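Local coordinates for hypothetical protein PH0226 (Pyrococcus horikoshii, PDB 1VE3), which binds S-adenosylmethionine and probably acts as a methyltransferase with this cofactor as its methyl donor, at residues K34-K38 and D105-F109; Y21-I25 and V49-L55; G2-Y6 and S186-F191. One frame throughout, in Å; residues are numbered along the deposited sequence.

Contact 1 (K34-K38 and D105-F109); sequences KYMKK and DYVIF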
loop_
_atom_site.group_PDB
_atom_site.type_symbol
_atom_site.label_atom_id
_atom_site.label_comp_id
_atom_site.label_asym_id
_atom_site.label_seq_id
_atom_site.Cartn_x
_atom_site.Cartn_y
_atom_site.Cartn_z
ATOM N N LYS A 34 0.296 -18.491 -6.547
ATOM C CA LYS A 34 1.067 -19.353 -7.424
ATOM C C LYS A 34 1.358 -20.682 -6.738
ATOM O O LYS A 34 1.657 -21.676 -7.401
ATOM C CB LYS A 34 2.380 -18.667 -7.808
ATOM C CG LYS A 34 3.293 -19.484 -8.708
ATOM C CD LYS A 34 4.489 -18.652 -9.144
ATOM C CE LYS A 34 5.439 -19.447 -10.018
ATOM N NZ LYS A 34 6.558 -18.604 -10.533
ATOM N N TYR A 35 1.257 -20.702 -5.413
ATOM C CA TYR A 35 1.535 -21.915 -4.656
ATOM C C TYR A 35 0.392 -22.341 -3.744
ATOM O O TYR A 35 0.533 -23.267 -2.949
ATOM C CB TYR A 35 2.816 -21.724 -3.842
ATOM C CG TYR A 35 4.032 -21.451 -4.698
ATOM C CD1 TYR A 35 4.509 -22.410 -5.587
ATOM C CD2 TYR A 35 4.704 -20.234 -4.621
ATOM C CE1 TYR A 35 5.626 -22.164 -6.379
ATOM C CE2 TYR A 35 5.822 -19.979 -5.409
ATOM C CZ TYR A 35 6.277 -20.950 -6.285
ATOM O OH TYR A 35 7.388 -20.705 -7.061
HETATM N N MSE A 36 -0.742 -21.664 -3.862
HETATM C CA MSE A 36 -1.902 -21.990 -3.042
HETATM C C MSE A 36 -3.124 -22.183 -3.926
HETATM O O MSE A 36 -4.205 -21.662 -3.644
HETATM C CB MSE A 36 -2.161 -20.878 -2.022
HETATM C CG MSE A 36 -1.059 -20.726 -0.980
HETATM SE SE MSE A 36 -1.365 -19.278 0.280
HETATM C CE MSE A 36 -2.659 -20.122 1.427
ATOM N N LYS A 37 -2.941 -22.936 -5.005
ATOM C CA LYS A 37 -4.025 -23.199 -5.939
ATOM C C LYS A 37 -5.150 -23.977 -5.266
ATOM O O LYS A 37 -6.322 -23.632 -5.416
ATOM C CB LYS A 37 -3.491 -23.958 -7.155
ATOM C CG LYS A 37 -2.528 -23.137 -8.007
ATOM C CD LYS A 37 -2.029 -23.928 -9.207
ATOM C CE LYS A 37 -1.220 -23.058 -10.161
ATOM N NZ LYS A 37 -0.015 -22.454 -9.521
ATOM N N LYS A 38 -4.801 -25.016 -4.513
ATOM C CA LYS A 38 -5.814 -25.806 -3.820
ATOM C C LYS A 38 -6.216 -25.141 -2.507
ATOM O O LYS A 38 -5.376 -24.909 -1.636
ATOM C CB LYS A 38 -5.299 -27.218 -3.532
ATOM C CG LYS A 38 -6.333 -28.116 -2.864
ATOM C CD LYS A 38 -5.850 -29.553 -2.747
ATOM C CE LYS A 38 -6.991 -30.479 -2.336
ATOM N NZ LYS A 38 -6.591 -31.916 -2.269
ATOM N N ASP A 105 -3.524 -27.220 6.176
ATOM C CA ASP A 105 -3.104 -27.508 4.807
ATOM C C ASP A 105 -2.034 -26.481 4.446
ATOM O O ASP A 105 -1.183 -26.727 3.593
ATOM C CB ASP A 105 -4.275 -27.358 3.836
ATOM C CG ASP A 105 -5.337 -28.418 4.031
ATOM O OD1 ASP A 105 -5.034 -29.618 3.807
ATOM O OD2 ASP A 105 -6.473 -28.040 4.407
ATOM N N TYR A 106 -2.109 -25.323 5.101
ATOM C CA TYR A 106 -1.166 -24.228 4.886
ATOM C C TYR A 106 -0.910 -23.473 6.178
ATOM O O TYR A 106 -1.767 -23.387 7.055
ATOM C CB TYR A 106 -1.695 -23.198 3.880
ATOM C CG TYR A 106 -1.961 -23.690 2.485
ATOM C CD1 TYR A 106 -3.228 -24.126 2.114
ATOM C CD2 TYR A 106 -0.954 -23.681 1.521
ATOM C CE1 TYR A 106 -3.491 -24.539 0.815
ATOM C CE2 TYR A 106 -1.204 -24.092 0.218
ATOM C CZ TYR A 106 -2.480 -24.520 -0.129
ATOM O OH TYR A 106 -2.746 -24.927 -1.418
ATOM N N VAL A 107 0.287 -22.916 6.266
ATOM C CA VAL A 107 0.708 -22.114 7.395
ATOM C C VAL A 107 1.555 -21.024 6.768
ATOM O O VAL A 107 2.580 -21.316 6.158
ATOM C CB VAL A 107 1.580 -22.920 8.379
ATOM C CG1 VAL A 107 2.207 -21.990 9.397
ATOM C CG2 VAL A 107 0.732 -23.973 9.077
ATOM N N ILE A 108 1.112 -19.775 6.880
ATOM C CA ILE A 108 1.873 -18.663 6.321
ATOM C C ILE A 108 2.529 -17.919 7.469
ATOM O O ILE A 108 1.950 -17.781 8.552
ATOM C CB ILE A 108 0.982 -17.709 5.489
ATOM C CG1 ILE A 108 -0.069 -17.041 6.381
ATOM C CG2 ILE A 108 0.309 -18.496 4.379
ATOM C CD1 ILE A 108 -0.953 -16.037 5.645
ATOM N N PHE A 109 3.745 -17.448 7.218
ATOM C CA PHE A 109 4.567 -16.771 8.216
ATOM C C PHE A 109 5.262 -15.623 7.474
ATOM O O PHE A 109 6.258 -15.824 6.761
ATOM C CB PHE A 109 5.566 -17.808 8.758
ATOM C CG PHE A 109 6.382 -17.349 9.926
ATOM C CD1 PHE A 109 5.781 -16.770 11.037
ATOM C CD2 PHE A 109 7.755 -17.569 9.944
ATOM C CE1 PHE A 109 6.534 -16.416 12.150
ATOM C CE2 PHE A 109 8.522 -17.220 11.056
ATOM C CZ PHE A 109 7.909 -16.644 12.161
#

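Contact 2 (Y21-I25 and V49-L55); sequences YRSRI and VGGFSFL. With SAM (S-adenosylmethionine), chain C.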
loop_
_atom_site.group_PDB
_atom_site.type_symbol
_atom_site.label_atom_id
_atom_site.label_comp_id
_atom_site.label_asym_id
_atom_site.label_seq_id
_atom_site.Cartn_x
_atom_site.Cartn_y
_atom_site.Cartn_z
ATOM N N TYR A 21 0.885 -0.949 3.965
ATOM C CA TYR A 21 0.360 -2.297 4.154
ATOM C C TYR A 21 -0.164 -2.894 2.843
ATOM O O TYR A 21 0.097 -4.063 2.535
ATOM C CB TYR A 21 -0.757 -2.252 5.203
ATOM C CG TYR A 21 -0.968 -3.523 6.007
ATOM C CD1 TYR A 21 -1.374 -4.709 5.397
ATOM C CD2 TYR A 21 -0.815 -3.517 7.394
ATOM C CE1 TYR A 21 -1.633 -5.863 6.154
ATOM C CE2 TYR A 21 -1.066 -4.659 8.159
ATOM C CZ TYR A 21 -1.476 -5.826 7.534
ATOM O OH TYR A 21 -1.739 -6.948 8.292
ATOM N N ARG A 22 -0.902 -2.096 2.073
ATOM C CA ARG A 22 -1.458 -2.565 0.806
ATOM C C ARG A 22 -0.350 -2.974 -0.150
ATOM O O ARG A 22 -0.478 -3.957 -0.878
ATOM C CB ARG A 22 -2.326 -1.483 0.163
ATOM C CG ARG A 22 -3.620 -1.211 0.913
ATOM C CD ARG A 22 -4.486 -0.185 0.184
ATOM N NE ARG A 22 -5.822 -0.109 0.773
ATOM C CZ ARG A 22 -6.826 0.603 0.271
ATOM N NH1 ARG A 22 -6.655 1.312 -0.838
ATOM N NH2 ARG A 22 -8.006 0.602 0.879
ATOM N N SER A 23 0.734 -2.208 -0.140
ATOM C CA SER A 23 1.888 -2.485 -0.983
ATOM C C SER A 23 2.424 -3.890 -0.708
ATOM O O SER A 23 2.762 -4.626 -1.633
ATOM C CB SER A 23 2.991 -1.459 -0.716
ATOM O OG SER A 23 4.177 -1.810 -1.410
ATOM N N ARG A 24 2.499 -4.251 0.572
ATOM C CA ARG A 24 2.989 -5.562 0.975
ATOM C C ARG A 24 2.043 -6.659 0.493
ATOM O O ARG A 24 2.480 -7.688 -0.024
ATOM C CB ARG A 24 3.128 -5.617 2.495
ATOM C CG ARG A 24 4.139 -4.620 3.057
ATOM C CD ARG A 24 4.015 -4.527 4.562
ATOM N NE ARG A 24 4.167 -5.835 5.168
ATOM C CZ ARG A 24 3.292 -6.393 5.995
ATOM N NH1 ARG A 24 2.177 -5.763 6.343
ATOM N NH2 ARG A 24 3.532 -7.606 6.457
ATOM N N ILE A 25 0.744 -6.433 0.657
ATOM C CA ILE A 25 -0.249 -7.405 0.226
ATOM C C ILE A 25 -0.184 -7.639 -1.282
ATOM O O ILE A 25 -0.030 -8.771 -1.742
ATOM C CB ILE A 25 -1.680 -6.945 0.609
ATOM C CG1 ILE A 25 -1.869 -7.061 2.122
ATOM C CG2 ILE A 25 -2.721 -7.773 -0.128
ATOM C CD1 ILE A 25 -3.226 -6.610 2.617
ATOM N N VAL A 49 -2.307 -7.621 12.368
ATOM C CA VAL A 49 -3.683 -7.143 12.351
ATOM C C VAL A 49 -4.610 -7.934 11.419
ATOM O O VAL A 49 -5.760 -7.551 11.198
ATOM C CB VAL A 49 -3.746 -5.609 12.035
ATOM C CG1 VAL A 49 -3.088 -4.832 13.175
ATOM C CG2 VAL A 49 -3.048 -5.297 10.734
ATOM N N GLY A 50 -4.100 -9.043 10.883
ATOM C CA GLY A 50 -4.902 -9.909 10.031
ATOM C C GLY A 50 -5.048 -9.588 8.552
ATOM O O GLY A 50 -5.869 -10.204 7.863
ATOM N N GLY A 51 -4.259 -8.647 8.048
ATOM C CA GLY A 51 -4.356 -8.299 6.645
ATOM C C GLY A 51 -4.274 -9.463 5.663
ATOM O O GLY A 51 -5.093 -9.569 4.745
ATOM N N PHE A 52 -3.292 -10.344 5.834
ATOM C CA PHE A 52 -3.156 -11.460 4.904
ATOM C C PHE A 52 -4.216 -12.530 5.128
ATOM O O PHE A 52 -4.459 -13.359 4.260
ATOM C CB PHE A 52 -1.740 -12.046 4.988
ATOM C CG PHE A 52 -0.709 -11.192 4.318
ATOM C CD1 PHE A 52 -0.510 -11.273 2.946
ATOM C CD2 PHE A 52 0.011 -10.250 5.042
ATOM C CE1 PHE A 52 0.389 -10.425 2.301
ATOM C CE2 PHE A 52 0.916 -9.396 4.404
ATOM C CZ PHE A 52 1.102 -9.486 3.034
ATOM N N SER A 53 -4.852 -12.502 6.291
ATOM C CA SER A 53 -5.904 -13.461 6.579
ATOM C C SER A 53 -7.111 -13.107 5.707
ATOM O O SER A 53 -7.604 -13.937 4.949
ATOM C CB SER A 53 -6.280 -13.407 8.060
ATOM O OG SER A 53 -5.220 -13.891 8.866
ATOM N N PHE A 54 -7.568 -11.861 5.806
ATOM C CA PHE A 54 -8.705 -11.401 5.019
ATOM C C PHE A 54 -8.454 -11.655 3.538
ATOM O O PHE A 54 -9.357 -12.055 2.807
ATOM C CB PHE A 54 -8.953 -9.911 5.272
ATOM C CG PHE A 54 -9.157 -9.577 6.720
ATOM C CD1 PHE A 54 -10.055 -10.312 7.492
ATOM C CD2 PHE A 54 -8.424 -8.564 7.329
ATOM C CE1 PHE A 54 -10.215 -10.051 8.844
ATOM C CE2 PHE A 54 -8.577 -8.291 8.689
ATOM C CZ PHE A 54 -9.476 -9.039 9.449
ATOM N N LEU A 55 -7.225 -11.431 3.094
ATOM C CA LEU A 55 -6.895 -11.665 1.692
ATOM C C LEU A 55 -7.157 -13.123 1.304
ATOM O O LEU A 55 -7.790 -13.396 0.283
ATOM C CB LEU A 55 -5.430 -11.331 1.422
ATOM C CG LEU A 55 -4.958 -11.670 0.011
ATOM C CD1 LEU A 55 -5.703 -10.799 -0.985
ATOM C CD2 LEU A 55 -3.454 -11.456 -0.098
HETATM N N SAM C . 2.310 -11.480 9.545
HETATM C CA SAM C . 2.140 -10.047 9.922
HETATM C C SAM C . 1.970 -9.206 8.659
HETATM O O SAM C . 1.161 -8.269 8.682
HETATM O OXT SAM C . 2.695 -9.548 7.674
HETATM C CB SAM C . 3.374 -9.610 10.644
HETATM C CG SAM C . 3.161 -8.491 11.538
HETATM S SD SAM C . 4.665 -7.931 12.433
HETATM C CE SAM C . 5.753 -7.434 11.253
HETATM C "C5'" SAM C . 5.214 -9.371 13.360
HETATM C "C4'" SAM C . 4.184 -9.999 14.433
HETATM O "O4'" SAM C . 4.806 -11.166 15.074
HETATM C "C3'" SAM C . 3.900 -9.086 15.616
HETATM O "O3'" SAM C . 2.445 -8.806 15.312
HETATM C "C2'" SAM C . 3.909 -9.859 16.890
HETATM O "O2'" SAM C . 2.966 -9.708 17.905
HETATM C "C1'" SAM C . 4.127 -11.304 16.305
HETATM N N9 SAM C . 4.871 -12.179 17.220
HETATM C C8 SAM C . 6.089 -12.028 17.881
HETATM N N7 SAM C . 6.420 -13.057 18.623
HETATM C C5 SAM C . 5.391 -13.933 18.461
HETATM C C6 SAM C . 5.095 -15.266 18.984
HETATM N N6 SAM C . 5.922 -15.910 19.825
HETATM N N1 SAM C . 3.900 -15.913 18.600
HETATM C C2 SAM C . 3.030 -15.288 17.743
HETATM N N3 SAM C . 3.209 -14.051 17.201
HETATM C C4 SAM C . 4.412 -13.412 17.593
HETATM O O HOH W 1 -0.370 -7.176 10.451
#

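Contact 3 (G2-Y6 and S186-F191); sequences GFKEY and SFRVRF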
loop_
_atom_site.group_PDB
_atom_site.type_symbol
_atom_site.label_atom_id
_atom_site.label_comp_id
_atom_site.label_asym_id
_atom_site.label_seq_id
_atom_site.Cartn_x
_atom_site.Cartn_y
_atom_site.Cartn_z
ATOM N N GLY A 2 11.235 -6.369 17.066
ATOM C CA GLY A 2 10.340 -5.178 17.000
ATOM C C GLY A 2 9.630 -4.973 18.321
ATOM O O GLY A 2 9.720 -5.828 19.200
ATOM N N PHE A 3 8.932 -3.847 18.473
ATOM C CA PHE A 3 8.213 -3.583 19.713
ATOM C C PHE A 3 7.060 -2.568 19.628
ATOM O O PHE A 3 6.785 -2.001 18.567
ATOM C CB PHE A 3 9.208 -3.182 20.817
ATOM C CG PHE A 3 9.747 -1.776 20.706
ATOM C CD1 PHE A 3 9.479 -0.977 19.604
ATOM C CD2 PHE A 3 10.535 -1.255 21.733
ATOM C CE1 PHE A 3 9.982 0.317 19.526
ATOM C CE2 PHE A 3 11.044 0.035 21.666
ATOM C CZ PHE A 3 10.767 0.824 20.561
ATOM N N LYS A 4 6.400 -2.358 20.766
ATOM C CA LYS A 4 5.253 -1.455 20.885
ATOM C C LYS A 4 5.338 -0.115 20.147
ATOM O O LYS A 4 4.493 0.185 19.309
ATOM C CB LYS A 4 4.951 -1.208 22.369
ATOM C CG LYS A 4 3.706 -0.368 22.639
ATOM C CD LYS A 4 3.461 -0.218 24.135
ATOM C CE LYS A 4 2.402 0.840 24.433
ATOM N NZ LYS A 4 1.062 0.494 23.879
ATOM N N GLU A 5 6.345 0.696 20.451
ATOM C CA GLU A 5 6.473 1.997 19.793
ATOM C C GLU A 5 6.697 1.873 18.292
ATOM O O GLU A 5 6.108 2.599 17.495
ATOM C CB GLU A 5 7.613 2.798 20.418
ATOM C CG GLU A 5 7.922 4.092 19.695
ATOM C CD GLU A 5 8.415 5.176 20.634
ATOM O OE1 GLU A 5 9.308 4.889 21.461
ATOM O OE2 GLU A 5 7.907 6.317 20.538
ATOM N N TYR A 6 7.564 0.952 17.910
ATOM C CA TYR A 6 7.861 0.720 16.507
ATOM C C TYR A 6 6.596 0.464 15.704
ATOM O O TYR A 6 6.456 0.957 14.590
ATOM C CB TYR A 6 8.790 -0.488 16.396
ATOM C CG TYR A 6 9.081 -0.955 14.997
ATOM C CD1 TYR A 6 9.916 -0.224 14.154
ATOM C CD2 TYR A 6 8.568 -2.169 14.531
ATOM C CE1 TYR A 6 10.242 -0.696 12.884
ATOM C CE2 TYR A 6 8.886 -2.642 13.266
ATOM C CZ TYR A 6 9.726 -1.912 12.452
ATOM O OH TYR A 6 10.102 -2.421 11.229
ATOM N N SER A 186 13.248 10.407 20.460
ATOM C CA SER A 186 13.271 9.305 19.499
ATOM C C SER A 186 13.067 7.974 20.213
ATOM O O SER A 186 12.585 7.940 21.345
ATOM C CB SER A 186 14.609 9.285 18.762
ATOM O OG SER A 186 15.670 9.062 19.681
ATOM N N PHE A 187 13.425 6.881 19.544
ATOM C CA PHE A 187 13.285 5.551 20.129
ATOM C C PHE A 187 14.167 4.528 19.434
ATOM O O PHE A 187 14.548 4.704 18.278
ATOM C CB PHE A 187 11.828 5.084 20.077
ATOM C CG PHE A 187 11.309 4.830 18.688
ATOM C CD1 PHE A 187 11.060 5.887 17.816
ATOM C CD2 PHE A 187 11.037 3.532 18.260
ATOM C CE1 PHE A 187 10.545 5.659 16.543
ATOM C CE2 PHE A 187 10.522 3.291 16.989
ATOM C CZ PHE A 187 10.274 4.358 16.127
ATOM N N ARG A 188 14.486 3.457 20.154
ATOM C CA ARG A 188 15.335 2.396 19.626
ATOM C C ARG A 188 14.636 1.045 19.624
ATOM O O ARG A 188 13.784 0.768 20.465
ATOM C CB ARG A 188 16.620 2.288 20.453
ATOM C CG ARG A 188 17.526 3.496 20.349
ATOM C CD ARG A 188 18.695 3.421 21.323
ATOM N NE ARG A 188 18.254 3.332 22.715
ATOM C CZ ARG A 188 18.007 2.193 23.364
ATOM N NH1 ARG A 188 18.165 1.024 22.756
ATOM N NH2 ARG A 188 17.591 2.226 24.623
ATOM N N VAL A 189 15.011 0.205 18.667
ATOM C CA VAL A 189 14.443 -1.129 18.554
ATOM C C VAL A 189 15.570 -2.115 18.277
ATOM O O VAL A 189 16.476 -1.818 17.501
ATOM C CB VAL A 189 13.429 -1.225 17.388
ATOM C CG1 VAL A 189 12.727 -2.576 17.417
ATOM C CG2 VAL A 189 12.418 -0.094 17.475
ATOM N N ARG A 190 15.523 -3.272 18.927
ATOM C CA ARG A 190 16.523 -4.309 18.700
ATOM C C ARG A 190 15.855 -5.436 17.912
ATOM O O ARG A 190 14.818 -5.953 18.311
ATOM C CB ARG A 190 17.079 -4.843 20.028
ATOM C CG ARG A 190 17.958 -6.080 19.858
ATOM C CD ARG A 190 18.716 -6.458 21.128
ATOM N NE ARG A 190 19.889 -5.617 21.329
ATOM C CZ ARG A 190 19.946 -4.585 22.162
ATOM N NH1 ARG A 190 21.069 -3.883 22.258
ATOM N NH2 ARG A 190 18.891 -4.264 22.911
ATOM N N PHE A 191 16.446 -5.795 16.779
ATOM C CA PHE A 191 15.911 -6.852 15.926
ATOM C C PHE A 191 16.849 -8.047 15.911
ATOM O O PHE A 191 18.063 -7.875 15.995
ATOM C CB PHE A 191 15.803 -6.378 14.470
ATOM C CG PHE A 191 14.848 -5.246 14.246
ATOM C CD1 PHE A 191 13.477 -5.465 14.239
ATOM C CD2 PHE A 191 15.326 -3.963 14.001
ATOM C CE1 PHE A 191 12.590 -4.415 13.988
ATOM C CE2 PHE A 191 14.448 -2.906 13.750
ATOM C CZ PHE A 191 13.079 -3.133 13.742
#

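Contact 1 (K34-K38 and D105-F109)
Met36, present as selenomethionine, has CG beside its backbone N and an extended chi2, and its last torsion (chi3 78°) bends CE over the face of the Tyr106 ring. Tyr106 likewise has CG beside its own N (chi1 -62°), which sends the ring out from strand 104-110 toward the 34-38 loop. The two side chains run past each other head to tail. CE stands 4.0 Å from the centroid of the Tyr106 ring, over the face, as a CH-pi contact, while SE lies farther off above the same ring, 5.0 Å from the centroid. Nearer the root of the chain, Met36 CG presses on Tyr106 CE2 at 3.6 Å. A long, flexible, apolar residue suits this place because it can follow the ring and still come to the margin of contact with Ile108, whose CG2 is 4.5 Å from Met36 CE. Val42, Ile139 and Leu56 add to the apolar surroundings of Met36.

The hydroxyl gives the ring a polar end. Tyr106 OH donates to Lys38 O at 2.6 Å, in the carbonyl plane and on a lone pair, with a C=O...donor angle of 137°. This bond ties the buried hydroxyl to the backbone of the loop and fixes the outer end of the ring, whose edge also faces Tyr35 O. The loop joins helix 19-34 to strand 41-45, so the contact is a Met-aromatic pair beneath a helix-to-strand connection of the Rossmann-like fold of class I methyltransferases.

Contact 2 (Y21-I25 and V49-L55)
Ile25 and Phe52 lie 6.8 Å apart at their CA atoms, where helices 21-25 and 51-55 cross at -50° with their axes 11.0 Å apart. Ile25 CG1 rests over the face of the Phe52 ring, 4.2 Å from its centroid, and Ile25 CG2 touches Leu55 CD2, so a branched aliphatic residue serves two neighbours of the second helix. Tyr21 has CG turned away from its backbone N (chi1 -152°), which sends the phenol to the glycine-rich loop. There it passes close beside Gly51, where the lack of a side chain lets Tyr21 CE1 lie 3.7 Å from Gly51 CA. Gly51 N donates to Tyr21 OH at 3.0 Å, a bent bond at the start of the helix, and Val49 CG2 packs against the ring. Gly50, at the N-cap position, has the positive phi that glycine adopts readily.

A water takes the amide hydrogen of Val49 N, is hydrogen-bonded to Tyr21 OH at 2.6 Å and donates to the SAM carboxylate atom O. Arg24 NH2 reaches SAM OXT, although the modelled 2.4 Å is doubtfully short, and also pairs with Asp111. Phe52 brings its edge, at CE2, over one face of this guanidinium, and NH1 stands above the centre of the Tyr21 ring. A cationic group set beside two aromatic rings would favour the anionic carboxylate of the cofactor, which the water links to the glycine-rich loop.

Contact 3 (G2-Y6 and S186-F191)
Tyr6 and Phe191 form a T-shaped pair that joins the N-terminal helix 4-9 to strand 188-192, an outer strand of the small antiparallel sheet. The edge of Phe191 points at the face of Tyr6, with centroids 5.3 Å apart and planes at 76°, and Phe191 CZ lies 3.8 Å from Tyr6 CZ. Toward the other end of the strand, Phe187 offers a face to the helix. Glu5 CG lies over it, 3.7 Å from the ring centroid, and the carboxylate continues across the ring with its plane tilted 29° from it, while OE2 pairs with Arg8. Phe3, at the N-cap position, has CG between its backbone N and carbonyl carbon (chi1 76°), which swings the ring back to the strand. There its CZ meets Phe187 CD2 at 3.6 Å, the two rings touching edge to edge.

Between these aromatic groups sits Val189, a beta-branched residue well suited to a strand, whose two methyls reach different sets of neighbours, with the Phe3 ring common to both. Its CG2 also packs on Tyr6 CB at 3.8 Å. The small Gly2 passes beside the other branch, its CA coming 3.6 Å from Val189 CG1.

How the contacts relate
Contact 2 is the buried one, contact 1 is partly buried, and contact 3 lies at the surface. Helix 19-34 supplies one side of contact 2 and leads straight into the loop of contact 1, and contacts 1 and 2 meet where Ile108 CD1 packs on Phe52 CB, 4.1 Å away. Contact 3 touches neither: its nearest atoms are about 9 Å from contact 2 and 12 Å from contact 1, with contact 1 on the opposite side of the chain's centre. Chemistry follows place. A buried hydroxyl from the central sheet bonds to loop backbone, charge and water gather at the cofactor, and the outlying helix and small sheet meet through apolar and aromatic groups without a hydrogen bond.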